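PDB 6LCJ: alpha-galactosidase from Thermus thermophilus, which probably hydrolyses alpha-galactosidic bonds, releasing galactose from galactosides, and assembles as a hexamer. Local coordinates for residues R354-D358 against S386-R390; F46-Q51 against H389-L393; H398-V404 against T428-S434; S91-A95 against L105-L109. All blocks are in the same frame, centred on the assembly; numbering follows the deposited sequence.

Interaction 1 (R354-D358 against S386-R390); sequences RVGPD and STLHR
Arg390 reaches the backbone of Val355, and this is the one direct hydrogen bond between 354-358 and 386-390. Arg390 NH1 donates to Val355 O at 2.9 Å, with 162° at the hydrogen. The oxygen lies in the guanidinium plane. The donor, however, stands well above the plane of the carbonyl group.

The apolar contacts centre on Val355. Its side chain and that of Arg390 slide past each other in opposite directions, with Val355 CB 3.7 Å from Arg390 CD. The side chains of Val355 and Thr387 cross at about a right angle, with Val355 CG2 3.8 Å from Thr387 CG2. Pro357 CD rests on Ser386 CB at 3.7 Å. The hydroxyls of Ser386 and Thr387 find their partners elsewhere, at Ser54 O and Ala383 O.

A salt bridge and a hydrogen bond from Arg354 hold 354-358 in shape. Arg354 NH2 makes the salt bridge to Asp358 OD1 at 2.7 Å and also donates to Gly356 O at 2.9 Å.

The loop leaves strand 352-354 of the parallel barrel and lies against the end of helix 380-388. Val355 also packs on Val399 of strand 398-400, and Thr387 on Leu424 of helix 415-428.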
loop_
_atom_site.group_PDB
_atom_site.type_symbol
_atom_site.label_atom_id
_atom_site.label_comp_id
_atom_site.label_asym_id
_atom_site.label_seq_id
_atom_site.Cartn_x
_atom_site.Cartn_y
_atom_site.Cartn_z
ATOM N N ARG E 354 31.623 23.155 -21.222
ATOM C CA ARG E 354 30.549 23.797 -20.471
ATOM C C ARG E 354 30.492 23.208 -19.068
ATOM O O ARG E 354 30.541 21.989 -18.901
ATOM C CB ARG E 354 29.217 23.617 -21.195
ATOM C CG ARG E 354 29.081 24.479 -22.463
ATOM C CD ARG E 354 28.397 25.818 -22.178
ATOM N NE ARG E 354 27.265 25.599 -21.300
ATOM C CZ ARG E 354 26.028 25.336 -21.712
ATOM N NH1 ARG E 354 25.729 25.311 -23.009
ATOM N NH2 ARG E 354 25.077 25.105 -20.814
ATOM N N VAL E 355 30.423 24.078 -18.056
ATOM C CA VAL E 355 30.467 23.669 -16.655
ATOM C C VAL E 355 29.181 23.983 -15.906
ATOM O O VAL E 355 29.115 23.759 -14.697
ATOM C CB VAL E 355 31.666 24.299 -15.915
ATOM C CG1 VAL E 355 32.972 23.711 -16.401
ATOM C CG2 VAL E 355 31.644 25.793 -16.105
ATOM N N GLY E 356 28.161 24.497 -16.574
ATOM C CA GLY E 356 26.896 24.716 -15.923
ATOM C C GLY E 356 25.698 24.513 -16.829
ATOM O O GLY E 356 25.809 24.397 -18.059
ATOM N N PRO E 357 24.514 24.470 -16.214
ATOM C CA PRO E 357 23.266 24.555 -16.978
ATOM C C PRO E 357 23.283 25.682 -17.986
ATOM O O PRO E 357 24.041 26.651 -17.858
ATOM C CB PRO E 357 22.213 24.815 -15.896
ATOM C CG PRO E 357 22.803 24.279 -14.650
ATOM C CD PRO E 357 24.278 24.501 -14.758
ATOM N N ASP E 358 22.453 25.547 -19.009
ATOM C CA ASP E 358 22.235 26.631 -19.952
ATOM C C ASP E 358 21.881 27.923 -19.226
ATOM O O ASP E 358 21.083 27.936 -18.282
ATOM C CB ASP E 358 21.094 26.268 -20.896
ATOM C CG ASP E 358 21.472 25.215 -21.882
ATOM O OD1 ASP E 358 22.653 24.762 -21.878
ATOM O OD2 ASP E 358 20.574 24.850 -22.672
ATOM N N SER E 386 26.563 26.443 -10.738
ATOM C CA SER E 386 27.431 25.302 -11.018
ATOM C C SER E 386 28.777 25.744 -11.577
ATOM O O SER E 386 29.815 25.170 -11.227
ATOM C CB SER E 386 26.740 24.334 -11.981
ATOM O OG SER E 386 25.741 23.586 -11.300
ATOM N N THR E 387 28.771 26.749 -12.456
ATOM C CA THR E 387 30.011 27.289 -13.005
ATOM C C THR E 387 30.935 27.787 -11.901
ATOM O O THR E 387 32.133 27.473 -11.885
ATOM C CB THR E 387 29.683 28.420 -13.972
ATOM O OG1 THR E 387 28.954 27.896 -15.080
ATOM C CG2 THR E 387 30.958 29.119 -14.457
ATOM N N LEU E 388 30.395 28.560 -10.958
ATOM C CA LEU E 388 31.217 29.086 -9.877
ATOM C C LEU E 388 31.967 27.990 -9.125
ATOM O O LEU E 388 33.045 28.249 -8.573
ATOM C CB LEU E 388 30.353 29.887 -8.903
ATOM C CG LEU E 388 30.061 31.321 -9.330
ATOM C CD1 LEU E 388 28.858 31.887 -8.593
ATOM C CD2 LEU E 388 31.301 32.180 -9.124
ATOM N N HIS E 389 31.438 26.767 -9.088
ATOM C CA HIS E 389 32.091 25.693 -8.348
ATOM C C HIS E 389 32.926 24.793 -9.238
ATOM O O HIS E 389 33.396 23.747 -8.783
ATOM C CB HIS E 389 31.068 24.852 -7.591
ATOM C CG HIS E 389 30.316 25.618 -6.554
ATOM N ND1 HIS E 389 29.229 26.411 -6.858
ATOM C CD2 HIS E 389 30.505 25.730 -5.222
ATOM C CE1 HIS E 389 28.771 26.968 -5.753
ATOM N NE2 HIS E 389 29.527 26.570 -4.745
ATOM N N ARG E 390 33.122 25.172 -10.497
ATOM C CA ARG E 390 33.954 24.397 -11.400
ATOM C C ARG E 390 35.070 25.227 -12.020
ATOM O O ARG E 390 35.696 24.776 -12.991
ATOM C CB ARG E 390 33.079 23.749 -12.479
ATOM C CG ARG E 390 32.293 22.561 -11.956
ATOM C CD ARG E 390 31.320 22.028 -12.987
ATOM N NE ARG E 390 30.838 20.694 -12.643
ATOM C CZ ARG E 390 29.656 20.220 -13.020
ATOM N NH1 ARG E 390 28.851 20.981 -13.755
ATOM N NH2 ARG E 390 29.278 18.991 -12.677
#

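Interaction 2 (F46-Q51 against H389-L393); sequences FRHGWQ and HRLWL
Phe46 and His48 meet His389 and Arg390 across a wide backbone gap, with 8.4 Å between His48 CA and His389 CA, the nearest such pair. Side chains span it. Arg390 NE donates to His48 NE2 at 3.0 Å with 166° at the hydrogen. The acceptor lies in the guanidinium plane, while Arg390 NE is tilted from the imidazole plane. The two planes are nearly perpendicular, 83° apart. His48 ND1 is bonded to Ser91 O, so both ring nitrogens are engaged. Arg390 NH2 adds a weak bond to Gly49 O at 2.8 Å. Gln51 O takes weak bonds from both Arg390 NH1 and NH2, while NH1 has its stronger partner in Val355 O. A leucine in place of Arg390 would probably leave His48 NE2 without its donor and the carbonyls of Gly49 and Gln51 without these weak bonds.

Phe46 has CG anti to the backbone N (chi1 178°), which sends the ring toward His389. Its CE1 edge meets His389 CB at 3.8 Å. Phe46 CZ lies 3.7 Å from His389 O; that oxygen accepts a bond from Trp392 NE1 at 2.8 Å.

The contact joins the seven-stranded antiparallel sheet to the loop after helix 380-388 of the barrel. Strand 44-48 runs between strands 56-59 and 93-97, and Phe46 meets Phe144 of helix 140-149 edge-to-face.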
loop_
_atom_site.group_PDB
_atom_site.type_symbol
_atom_site.label_atom_id
_atom_site.label_comp_id
_atom_site.label_asym_id
_atom_site.label_seq_id
_atom_site.Cartn_x
_atom_site.Cartn_y
_atom_site.Cartn_z
ATOM N N PHE E 46 31.016 18.954 -0.532
ATOM C CA PHE E 46 31.076 19.429 -1.908
ATOM C C PHE E 46 30.461 18.372 -2.827
ATOM O O PHE E 46 31.015 17.274 -3.015
ATOM C CB PHE E 46 32.499 19.755 -2.336
ATOM C CG PHE E 46 32.587 20.200 -3.768
ATOM C CD1 PHE E 46 31.980 21.374 -4.170
ATOM C CD2 PHE E 46 33.238 19.428 -4.719
ATOM C CE1 PHE E 46 32.040 21.787 -5.499
ATOM C CE2 PHE E 46 33.313 19.839 -6.036
ATOM C CZ PHE E 46 32.713 21.021 -6.427
ATOM N N ARG E 47 29.326 18.713 -3.411
ATOM C CA ARG E 47 28.552 17.796 -4.223
ATOM C C ARG E 47 28.864 18.120 -5.678
ATOM O O ARG E 47 28.348 19.096 -6.227
ATOM C CB ARG E 47 27.071 17.942 -3.893
ATOM C CG ARG E 47 26.197 16.829 -4.437
ATOM C CD ARG E 47 25.654 17.166 -5.814
ATOM N NE ARG E 47 24.813 16.084 -6.306
ATOM C CZ ARG E 47 24.361 15.996 -7.550
ATOM N NH1 ARG E 47 24.668 16.932 -8.435
ATOM N NH2 ARG E 47 23.595 14.970 -7.913
ATOM N N HIS E 48 29.727 17.317 -6.300
ATOM C CA HIS E 48 30.088 17.518 -7.702
ATOM C C HIS E 48 29.218 16.654 -8.623
ATOM O O HIS E 48 29.349 15.425 -8.650
ATOM C CB HIS E 48 31.557 17.220 -7.948
ATOM C CG HIS E 48 31.975 17.603 -9.326
ATOM N ND1 HIS E 48 32.343 16.680 -10.281
ATOM C CD2 HIS E 48 31.970 18.808 -9.947
ATOM C CE1 HIS E 48 32.590 17.306 -11.418
ATOM N NE2 HIS E 48 32.374 18.599 -11.242
ATOM N N GLY E 49 28.359 17.300 -9.405
ATOM C CA GLY E 49 27.528 16.583 -10.357
ATOM C C GLY E 49 28.318 16.008 -11.525
ATOM O O GLY E 49 29.471 16.359 -11.795
ATOM N N TRP E 50 27.649 15.112 -12.250
ATOM C CA TRP E 50 28.327 14.277 -13.238
ATOM C C TRP E 50 28.717 15.051 -14.490
ATOM O O TRP E 50 29.836 14.901 -14.991
ATOM C CB TRP E 50 27.431 13.115 -13.628
ATOM C CG TRP E 50 28.075 12.121 -14.544
ATOM C CD1 TRP E 50 29.354 11.643 -14.479
ATOM C CD2 TRP E 50 27.456 11.469 -15.652
ATOM N NE1 TRP E 50 29.565 10.732 -15.480
ATOM C CE2 TRP E 50 28.415 10.599 -16.211
ATOM C CE3 TRP E 50 26.169 11.521 -16.219
ATOM C CZ2 TRP E 50 28.138 9.794 -17.315
ATOM C CZ3 TRP E 50 25.888 10.721 -17.309
ATOM C CH2 TRP E 50 26.868 9.864 -17.849
ATOM N N GLN E 51 27.792 15.827 -15.047
ATOM C CA GLN E 51 27.983 16.423 -16.359
ATOM C C GLN E 51 27.776 17.941 -16.297
ATOM O O GLN E 51 27.498 18.523 -15.242
ATOM C CB GLN E 51 27.062 15.752 -17.402
ATOM C CG GLN E 51 25.607 15.644 -17.002
ATOM C CD GLN E 51 24.665 16.199 -18.058
ATOM O OE1 GLN E 51 24.943 17.241 -18.659
ATOM N NE2 GLN E 51 23.537 15.511 -18.283
ATOM N N HIS E 389 31.438 26.767 -9.088
ATOM C CA HIS E 389 32.091 25.693 -8.348
ATOM C C HIS E 389 32.926 24.793 -9.238
ATOM O O HIS E 389 33.396 23.747 -8.783
ATOM C CB HIS E 389 31.068 24.852 -7.591
ATOM C CG HIS E 389 30.316 25.618 -6.554
ATOM N ND1 HIS E 389 29.229 26.411 -6.858
ATOM C CD2 HIS E 389 30.505 25.730 -5.222
ATOM C CE1 HIS E 389 28.771 26.968 -5.753
ATOM N NE2 HIS E 389 29.527 26.570 -4.745
ATOM N N ARG E 390 33.122 25.172 -10.497
ATOM C CA ARG E 390 33.954 24.397 -11.400
ATOM C C ARG E 390 35.070 25.227 -12.020
ATOM O O ARG E 390 35.696 24.776 -12.991
ATOM C CB ARG E 390 33.079 23.749 -12.479
ATOM C CG ARG E 390 32.293 22.561 -11.956
ATOM C CD ARG E 390 31.320 22.028 -12.987
ATOM N NE ARG E 390 30.838 20.694 -12.643
ATOM C CZ ARG E 390 29.656 20.220 -13.020
ATOM N NH1 ARG E 390 28.851 20.981 -13.755
ATOM N NH2 ARG E 390 29.278 18.991 -12.677
ATOM N N LEU E 391 35.347 26.422 -11.480
ATOM C CA LEU E 391 36.349 27.288 -12.096
ATOM C C LEU E 391 37.763 26.741 -11.933
ATOM O O LEU E 391 38.626 27.068 -12.753
ATOM C CB LEU E 391 36.246 28.699 -11.530
ATOM C CG LEU E 391 34.956 29.440 -11.892
ATOM C CD1 LEU E 391 34.855 30.736 -11.149
ATOM C CD2 LEU E 391 34.902 29.688 -13.392
ATOM N N TRP E 392 37.999 25.877 -10.935
ATOM C CA TRP E 392 39.293 25.221 -10.771
ATOM C C TRP E 392 39.686 24.402 -11.993
ATOM O O TRP E 392 40.861 24.069 -12.147
ATOM C CB TRP E 392 39.296 24.323 -9.524
ATOM C CG TRP E 392 38.084 23.450 -9.387
ATOM C CD1 TRP E 392 36.859 23.817 -8.923
ATOM C CD2 TRP E 392 37.981 22.055 -9.725
ATOM N NE1 TRP E 392 35.993 22.747 -8.962
ATOM C CE2 TRP E 392 36.661 21.652 -9.443
ATOM C CE3 TRP E 392 38.876 21.114 -10.239
ATOM C CZ2 TRP E 392 36.218 20.357 -9.658
ATOM C CZ3 TRP E 392 38.440 19.839 -10.450
ATOM C CH2 TRP E 392 37.119 19.462 -10.165
ATOM N N LEU E 393 38.747 24.077 -12.872
ATOM C CA LEU E 393 39.094 23.373 -14.101
ATOM C C LEU E 393 39.762 24.256 -15.148
ATOM O O LEU E 393 40.077 23.755 -16.229
ATOM C CB LEU E 393 37.851 22.732 -14.711
ATOM C CG LEU E 393 37.394 21.600 -13.810
ATOM C CD1 LEU E 393 35.973 21.226 -14.163
ATOM C CD2 LEU E 393 38.355 20.422 -13.916
#

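Interaction 3 (H398-V404 against T428-S434); sequences HVDPDVV and TGFKATS
Asp400 lies over Phe430 where strands 398-400 and 431-433, seventh and eighth in the parallel barrel of this TIM-barrel fold, come side by side. Asp400 CB makes a CH-pi contact, 3.8 Å from the centroid of the Phe430 ring and 4° off its normal. The carboxylate continues over the same face, stacked at 14° to the ring, with Asp400 CG offset toward the rim. His398 CB meets the ring at its edge. Next to it, Val399 CG1 and Thr428 CG2 touch at 3.9 Å.

Two turns set these groups. Asp400 OD1 accepts from Asp402 N at 2.9 Å, an Asx turn that steadies the carboxylate. Thr428 OG1 accepts from Phe430 N at 3.2 Å, an ST turn at the end of helix 415-428; this hydroxyl is also bonded to Leu424 O.

Water fills in between the backbones. One molecule links Val399 N to Thr428 O, and another donates to both Asp402 O and Phe430 O. Farther along the chains contact is direct, and Val404 N donates to Ala432 O at 2.9 Å. Thr433 OG1, which is also bonded to Asp435 N, donates to Val404 O at 2.9 Å, nearly along the C=O axis.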
loop_
_atom_site.group_PDB
_atom_site.type_symbol
_atom_site.label_atom_id
_atom_site.label_comp_id
_atom_site.label_asym_id
_atom_site.label_seq_id
_atom_site.Cartn_x
_atom_site.Cartn_y
_atom_site.Cartn_z
ATOM N N HIS E 398 39.532 25.135 -21.446
ATOM C CA HIS E 398 38.794 26.384 -21.508
ATOM C C HIS E 398 37.420 26.182 -20.886
ATOM O O HIS E 398 36.606 25.398 -21.391
ATOM C CB HIS E 398 38.664 26.862 -22.948
ATOM C CG HIS E 398 39.978 27.181 -23.580
ATOM N ND1 HIS E 398 40.152 27.252 -24.946
ATOM C CD2 HIS E 398 41.193 27.415 -23.025
ATOM C CE1 HIS E 398 41.418 27.535 -25.202
ATOM N NE2 HIS E 398 42.068 27.644 -24.057
ATOM N N VAL E 399 37.164 26.894 -19.792
ATOM C CA VAL E 399 35.923 26.745 -19.048
ATOM C C VAL E 399 34.884 27.685 -19.643
ATOM O O VAL E 399 35.056 28.911 -19.632
ATOM C CB VAL E 399 36.148 27.025 -17.559
ATOM C CG1 VAL E 399 34.813 27.163 -16.850
ATOM C CG2 VAL E 399 36.990 25.912 -16.963
ATOM N N ASP E 400 33.815 27.109 -20.183
ATOM C CA ASP E 400 32.771 27.891 -20.823
ATOM C C ASP E 400 31.640 28.172 -19.840
ATOM O O ASP E 400 30.955 27.231 -19.426
ATOM C CB ASP E 400 32.247 27.142 -22.037
ATOM C CG ASP E 400 31.200 27.926 -22.799
ATOM O OD1 ASP E 400 30.970 29.119 -22.452
ATOM O OD2 ASP E 400 30.618 27.352 -23.762
ATOM N N PRO E 401 31.387 29.425 -19.453
ATOM C CA PRO E 401 30.295 29.702 -18.508
ATOM C C PRO E 401 28.951 29.883 -19.190
ATOM O O PRO E 401 27.964 30.170 -18.501
ATOM C CB PRO E 401 30.750 31.014 -17.833
ATOM C CG PRO E 401 31.444 31.749 -18.952
ATOM C CD PRO E 401 32.014 30.674 -19.926
ATOM N N ASP E 402 28.925 29.697 -20.516
ATOM C CA ASP E 402 27.814 29.941 -21.437
ATOM C C ASP E 402 27.740 31.425 -21.791
ATOM O O ASP E 402 28.562 32.220 -21.323
ATOM C CB ASP E 402 26.486 29.406 -20.896
ATOM C CG ASP E 402 25.615 28.865 -21.997
ATOM O OD1 ASP E 402 25.977 29.099 -23.166
ATOM O OD2 ASP E 402 24.570 28.235 -21.712
ATOM N N VAL E 403 26.801 31.807 -22.656
ATOM C CA VAL E 403 26.876 33.118 -23.307
ATOM C C VAL E 403 26.606 34.269 -22.341
ATOM O O VAL E 403 26.097 34.078 -21.229
ATOM C CB VAL E 403 25.920 33.193 -24.516
ATOM C CG1 VAL E 403 26.131 32.004 -25.419
ATOM C CG2 VAL E 403 24.474 33.281 -24.044
ATOM N N VAL E 404 26.962 35.472 -22.778
ATOM C CA VAL E 404 26.730 36.712 -22.048
ATOM C C VAL E 404 25.638 37.470 -22.778
ATOM O O VAL E 404 25.684 37.600 -24.006
ATOM C CB VAL E 404 28.011 37.563 -21.960
ATOM C CG1 VAL E 404 27.808 38.746 -21.029
ATOM C CG2 VAL E 404 29.176 36.714 -21.516
ATOM N N THR E 428 37.079 33.593 -16.905
ATOM C CA THR E 428 37.491 32.418 -17.661
ATOM C C THR E 428 38.178 32.784 -18.967
ATOM O O THR E 428 38.913 31.952 -19.514
ATOM C CB THR E 428 36.285 31.518 -17.987
ATOM O OG1 THR E 428 35.340 32.251 -18.774
ATOM C CG2 THR E 428 35.599 31.004 -16.723
ATOM N N GLY E 429 37.935 33.990 -19.486
ATOM C CA GLY E 429 38.374 34.357 -20.815
ATOM C C GLY E 429 37.569 33.775 -21.957
ATOM O O GLY E 429 37.949 33.971 -23.111
ATOM N N PHE E 430 36.470 33.057 -21.679
ATOM C CA PHE E 430 35.630 32.441 -22.707
ATOM C C PHE E 430 34.476 33.391 -22.999
ATOM O O PHE E 430 33.515 33.476 -22.230
ATOM C CB PHE E 430 35.130 31.071 -22.250
ATOM C CG PHE E 430 34.667 30.185 -23.374
ATOM C CD1 PHE E 430 33.537 30.500 -24.107
ATOM C CD2 PHE E 430 35.365 29.024 -23.699
ATOM C CE1 PHE E 430 33.105 29.673 -25.158
ATOM C CE2 PHE E 430 34.942 28.189 -24.734
ATOM C CZ PHE E 430 33.813 28.511 -25.468
ATOM N N LYS E 431 34.554 34.089 -24.125
ATOM C CA LYS E 431 33.644 35.184 -24.440
ATOM C C LYS E 431 32.753 34.785 -25.602
ATOM O O LYS E 431 33.246 34.453 -26.687
ATOM C CB LYS E 431 34.424 36.459 -24.763
ATOM C CG LYS E 431 35.238 36.958 -23.576
ATOM C CD LYS E 431 36.310 37.906 -23.987
ATOM C CE LYS E 431 36.378 39.046 -23.010
ATOM N NZ LYS E 431 37.404 40.020 -23.381
ATOM N N ALA E 432 31.445 34.809 -25.367
ATOM C CA ALA E 432 30.478 34.408 -26.373
ATOM C C ALA E 432 29.165 35.136 -26.119
ATOM O O ALA E 432 28.865 35.518 -24.990
ATOM C CB ALA E 432 30.258 32.893 -26.365
ATOM N N THR E 433 28.392 35.335 -27.185
ATOM C CA THR E 433 27.049 35.865 -27.046
ATOM C C THR E 433 26.184 35.352 -28.183
ATOM O O THR E 433 26.675 34.877 -29.217
ATOM C CB THR E 433 27.008 37.408 -27.025
ATOM O OG1 THR E 433 25.645 37.847 -26.868
ATOM C CG2 THR E 433 27.544 37.980 -28.318
ATOM N N SER E 434 24.875 35.457 -27.965
ATOM C CA SER E 434 23.877 35.167 -28.975
ATOM C C SER E 434 23.130 36.408 -29.436
ATOM O O SER E 434 22.250 36.291 -30.291
ATOM C CB SER E 434 22.874 34.134 -28.451
ATOM O OG SER E 434 23.415 32.823 -28.459
HETATM O O HOH W 1 39.142 28.862 -19.218
HETATM O O HOH W 2 30.718 33.730 -22.380
HETATM O O HOH W 3 23.137 36.052 -25.556
#

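Interaction 4 (S91-A95 against L105-L109); sequences SGVGA and LLGAL
Leu105 lays its branch point against Val93, with Leu105 CG 3.9 Å from Val93 CG2. The two side chains share one face of the sheet but are not a direct pair. They meet on the diagonal, and their paired neighbours are small. Val93 faces Gly107 and Leu105 faces Ala95. With CG2 anti to the backbone N, Val93 leans this methyl over Gly107 CA, also at 3.9 Å. Ala95 CB touches Leu105 CB loosely at 4.4 Å.

Leu105 also packs on Val143 and Phe144 of helix 140-149, which covers this face. Replacing Leu105 by an alanine would probably open a gap beside this helix and take the leucine branch away from Val93 CG2. Leu106 points to the other face, where it meets Trp133 and Leu29.

The backbones hold the register. Gly94 and Leu106 form the hydrogen-bonded pair: Gly94 N donates to Leu106 O at 2.9 Å, and Leu106 N returns a bond to Gly94 O. Val93 with Gly107 and Ala95 with Leu105 are non-hydrogen-bonded pairs. At the far end Ala108 N donates to Gly92 O at 2.7 Å, almost straight at 175°. Gly92 has positive phi there, where the chain turns into the strand. The axes of 93-95 and 105-108 approach to 4.7 Å and run antiparallel at 176°.

This is a beta hairpin, strands 93-97 and 102-108, inside the seven-stranded antiparallel sheet of the N-terminal part of the chain, consistent with the beta-sandwich domain of GH36 enzymes.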
loop_
_atom_site.group_PDB
_atom_site.type_symbol
_atom_site.label_atom_id
_atom_site.label_comp_id
_atom_site.label_asym_id
_atom_site.label_seq_id
_atom_site.Cartn_x
_atom_site.Cartn_y
_atom_site.Cartn_z
ATOM N N SER E 91 30.208 13.012 -8.219
ATOM C CA SER E 91 30.988 12.373 -9.271
ATOM C C SER E 91 32.455 12.772 -9.190
ATOM O O SER E 91 32.785 13.965 -9.188
ATOM C CB SER E 91 30.446 12.721 -10.654
ATOM O OG SER E 91 31.441 12.441 -11.631
ATOM N N GLY E 92 33.330 11.766 -9.144
ATOM C CA GLY E 92 34.754 11.968 -9.317
ATOM C C GLY E 92 35.468 12.580 -8.131
ATOM O O GLY E 92 36.517 12.071 -7.726
ATOM N N VAL E 93 34.926 13.662 -7.560
ATOM C CA VAL E 93 35.576 14.356 -6.454
ATOM C C VAL E 93 34.533 14.782 -5.421
ATOM O O VAL E 93 33.380 15.073 -5.746
ATOM C CB VAL E 93 36.394 15.577 -6.947
ATOM C CG1 VAL E 93 35.513 16.503 -7.760
ATOM C CG2 VAL E 93 37.046 16.342 -5.764
ATOM N N GLY E 94 34.955 14.799 -4.158
ATOM C CA GLY E 94 34.134 15.319 -3.089
ATOM C C GLY E 94 35.011 16.035 -2.086
ATOM O O GLY E 94 36.245 15.950 -2.133
ATOM N N ALA E 95 34.361 16.764 -1.187
ATOM C CA ALA E 95 35.116 17.458 -0.160
ATOM C C ALA E 95 34.216 17.733 1.029
ATOM O O ALA E 95 33.001 17.898 0.887
ATOM C CB ALA E 95 35.734 18.763 -0.682
ATOM N N LEU E 105 39.629 17.239 0.723
ATOM C CA LEU E 105 39.286 16.873 -0.645
ATOM C C LEU E 105 39.723 15.449 -0.942
ATOM O O LEU E 105 40.859 15.068 -0.649
ATOM C CB LEU E 105 39.941 17.825 -1.652
ATOM C CG LEU E 105 39.645 17.648 -3.141
ATOM C CD1 LEU E 105 39.679 18.988 -3.874
ATOM C CD2 LEU E 105 40.615 16.654 -3.803
ATOM N N LEU E 106 38.822 14.683 -1.552
ATOM C CA LEU E 106 39.104 13.350 -2.071
ATOM C C LEU E 106 38.669 13.327 -3.529
ATOM O O LEU E 106 37.473 13.434 -3.819
ATOM C CB LEU E 106 38.365 12.283 -1.263
ATOM C CG LEU E 106 38.510 10.862 -1.803
ATOM C CD1 LEU E 106 39.890 10.304 -1.421
ATOM C CD2 LEU E 106 37.365 9.958 -1.331
ATOM N N GLY E 107 39.627 13.170 -4.444
ATOM C CA GLY E 107 39.326 13.200 -5.864
ATOM C C GLY E 107 39.934 12.075 -6.682
ATOM O O GLY E 107 41.118 11.767 -6.552
ATOM N N ALA E 108 39.135 11.462 -7.548
ATOM C CA ALA E 108 39.635 10.388 -8.393
ATOM C C ALA E 108 40.630 10.899 -9.432
ATOM O O ALA E 108 40.457 11.970 -10.020
ATOM C CB ALA E 108 38.478 9.700 -9.100
ATOM N N LEU E 109 41.673 10.114 -9.665
ATOM C CA LEU E 109 42.634 10.380 -10.723
ATOM C C LEU E 109 42.395 9.524 -11.963
ATOM O O LEU E 109 43.104 9.696 -12.952
ATOM C CB LEU E 109 44.061 10.169 -10.203
ATOM C CG LEU E 109 44.448 11.165 -9.106
ATOM C CD1 LEU E 109 45.883 10.973 -8.658
ATOM C CD2 LEU E 109 44.229 12.594 -9.580
#

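All four contacts are buried, and none touches another subunit. Interactions 1 and 2 share His389 and Arg390. That arginine links the barrel loop 354-358 to strand 44-48 and the turn after it. Interaction 3 belongs to the barrel and touches interaction 1, where Val355 meets Val399 and Arg354 makes a long, weak ion pair with Asp402. Interaction 4 lies in the antiparallel sheet, its centre about 26 Å from that of interaction 3. It meets interaction 2 through neighbouring strands 44-48 and 93-97. The chemistry follows the place. Guanidinium bonds to carbonyls and a histidine mark the junction of sheet and barrel. Stacking, turns and bridging waters mark the barrel seam. Regular backbone pairing with small and aliphatic residues marks the hairpin.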